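Local coordinates for protein intimin (Escherichia coli, PDB 1F00) that probably mediates adhesion of enteropathogenic bacteria to host cells, its C-terminal fragment joining immunoglobulin-like domains to a C-type lectin-like domain that binds a receptor, at residues A[20-25]-A[60-65]. Residues are numbered along the deposited sequence; the frame is centred on the assembly and turned at random.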
loop_
_atom_site.group_PDB
_atom_site.type_symbol
_atom_site.label_atom_id
_atom_site.label_comp_id
_atom_site.label_asym_id
_atom_site.label_seq_id
_atom_site.Cartn_x
_atom_site.Cartn_y
_atom_site.Cartn_z
ATOM N N ALA A 20 -3.516 19.237 15.691
ATOM C CA ALA A 20 -3.251 19.763 17.022
ATOM C C ALA A 20 -3.818 18.972 18.178
ATOM O O ALA A 20 -4.889 18.370 18.090
ATOM C CB ALA A 20 -3.740 21.214 17.109
ATOM N N ILE A 21 -3.066 18.983 19.271
ATOM C CA ILE A 21 -3.465 18.319 20.493
ATOM C C ILE A 21 -3.833 19.455 21.434
ATOM O O ILE A 21 -3.049 20.384 21.627
ATOM C CB ILE A 21 -2.307 17.494 21.088
ATOM C CG1 ILE A 21 -1.982 16.325 20.149
ATOM C CG2 ILE A 21 -2.679 16.996 22.477
ATOM C CD1 ILE A 21 -0.962 15.342 20.692
ATOM N N THR A 22 -5.033 19.403 21.996
ATOM C CA THR A 22 -5.457 20.455 22.899
ATOM C C THR A 22 -5.339 20.027 24.355
ATOM O O THR A 22 -5.819 18.964 24.754
ATOM C CB THR A 22 -6.906 20.940 22.580
ATOM O OG1 THR A 22 -7.473 21.574 23.734
ATOM C CG2 THR A 22 -7.779 19.803 22.150
ATOM N N TYR A 23 -4.656 20.861 25.129
ATOM C CA TYR A 23 -4.454 20.614 26.546
ATOM C C TYR A 23 -5.420 21.471 27.342
ATOM O O TYR A 23 -5.615 22.650 27.045
ATOM C CB TYR A 23 -3.016 20.958 26.950
ATOM C CG TYR A 23 -1.971 20.047 26.353
ATOM C CD1 TYR A 23 -1.557 20.198 25.031
ATOM C CD2 TYR A 23 -1.407 19.020 27.108
ATOM C CE1 TYR A 23 -0.604 19.347 24.477
ATOM C CE2 TYR A 23 -0.461 18.167 26.567
ATOM C CZ TYR A 23 -0.062 18.336 25.251
ATOM O OH TYR A 23 0.886 17.501 24.712
ATOM N N THR A 24 -6.032 20.874 28.354
ATOM C CA THR A 24 -6.966 21.608 29.185
ATOM C C THR A 24 -6.570 21.481 30.650
ATOM O O THR A 24 -6.421 20.376 31.168
ATOM C CB THR A 24 -8.410 21.089 28.995
ATOM O OG1 THR A 24 -8.770 21.162 27.607
ATOM C CG2 THR A 24 -9.385 21.936 29.806
ATOM N N VAL A 25 -6.370 22.620 31.307
ATOM C CA VAL A 25 -6.016 22.621 32.720
ATOM C C VAL A 25 -7.135 23.270 33.516
ATOM O O VAL A 25 -7.929 24.046 32.982
ATOM C CB VAL A 25 -4.707 23.401 33.001
ATOM C CG1 VAL A 25 -3.527 22.693 32.370
ATOM C CG2 VAL A 25 -4.822 24.824 32.480
ATOM N N TYR A 60 -11.058 26.837 33.895
ATOM C CA TYR A 60 -10.389 26.145 32.798
ATOM C C TYR A 60 -9.566 27.045 31.884
ATOM O O TYR A 60 -9.923 28.194 31.634
ATOM C CB TYR A 60 -11.407 25.379 31.953
ATOM C CG TYR A 60 -12.071 24.223 32.665
ATOM C CD1 TYR A 60 -13.332 24.365 33.241
ATOM C CD2 TYR A 60 -11.442 22.980 32.753
ATOM C CE1 TYR A 60 -13.953 23.294 33.882
ATOM C CE2 TYR A 60 -12.053 21.907 33.394
ATOM C CZ TYR A 60 -13.308 22.069 33.954
ATOM O OH TYR A 60 -13.916 21.009 34.586
ATOM N N ALA A 61 -8.455 26.504 31.391
ATOM C CA ALA A 61 -7.554 27.208 30.482
ATOM C C ALA A 61 -7.163 26.191 29.414
ATOM O O ALA A 61 -6.948 25.015 29.716
ATOM C CB ALA A 61 -6.323 27.695 31.222
ATOM N N LYS A 62 -7.055 26.640 28.170
ATOM C CA LYS A 62 -6.743 25.728 27.079
ATOM C C LYS A 62 -5.753 26.267 26.053
ATOM O O LYS A 62 -5.719 27.462 25.779
ATOM C CB LYS A 62 -8.055 25.347 26.391
ATOM C CG LYS A 62 -7.930 24.695 25.034
ATOM C CD LYS A 62 -9.304 24.536 24.383
ATOM C CE LYS A 62 -10.167 23.491 25.090
ATOM N NZ LYS A 62 -10.469 23.816 26.513
ATOM N N VAL A 63 -4.948 25.365 25.497
ATOM C CA VAL A 63 -3.959 25.703 24.473
ATOM C C VAL A 63 -3.771 24.489 23.561
ATOM O O VAL A 63 -4.087 23.365 23.950
ATOM C CB VAL A 63 -2.597 26.073 25.089
ATOM C CG1 VAL A 63 -2.736 27.311 25.962
ATOM C CG2 VAL A 63 -2.056 24.900 25.896
ATOM N N THR A 64 -3.268 24.717 22.350
ATOM C CA THR A 64 -3.052 23.627 21.402
ATOM C C THR A 64 -1.583 23.482 21.027
ATOM O O THR A 64 -0.818 24.447 21.073
ATOM C CB THR A 64 -3.869 23.835 20.111
ATOM O OG1 THR A 64 -3.523 25.092 19.522
ATOM C CG2 THR A 64 -5.357 23.810 20.414
ATOM N N LEU A 65 -1.198 22.265 20.650
ATOM C CA LEU A 65 0.180 21.958 20.278
ATOM C C LEU A 65 0.232 21.277 18.908
ATOM O O LEU A 65 -0.573 20.394 18.617
ATOM C CB LEU A 65 0.800 21.018 21.324
ATOM C CG LEU A 65 2.308 20.734 21.407
ATOM C CD1 LEU A 65 2.515 19.480 22.243
ATOM C CD2 LEU A 65 2.919 20.518 20.042
#
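Tyr23 and Leu65 meet on the buried face of two antiparallel strands, 21-25 and 60-65. With CG anti to its carbonyl carbon (chi1 -67°), Tyr23 swings its ring along the sheet toward Leu65, whose CB sits at the ring edge, 3.8 Å from Tyr23 CE1; Leu65 CD1 reaches the phenol end, 3.6 Å from Tyr23 OH. On the same face, Val25 CG2 presses on Ala61 CB at a tight 3.5 Å. Lys62 crosses the opposite face: its chain, bent at its last two torsions, runs by Thr22, Lys62 CG passing 3.4 Å from Thr22 OG1, and turns NZ to Thr24 OG1 in a weak hydrogen bond of 3.3 Å. Thr22 OG1, buried by the aliphatic part of this lysine, has no polar partner. Thr24 CG2 points the other way and touches Tyr60 CD2. Pairs of backbone hydrogen bonds join Ile21 to Leu65, Tyr23 to Val63 and Val25 to Ala61; Tyr23 N to Val63 O is 2.8 Å. Val91 and Val75 cover Tyr23, and Phe41 covers Val25 and Val63, all from the second sheet. One face packed inward and the other carrying threonines and lysine is the alternation of a beta-sandwich, here the first bacterial immunoglobulin-like domain of the fragment.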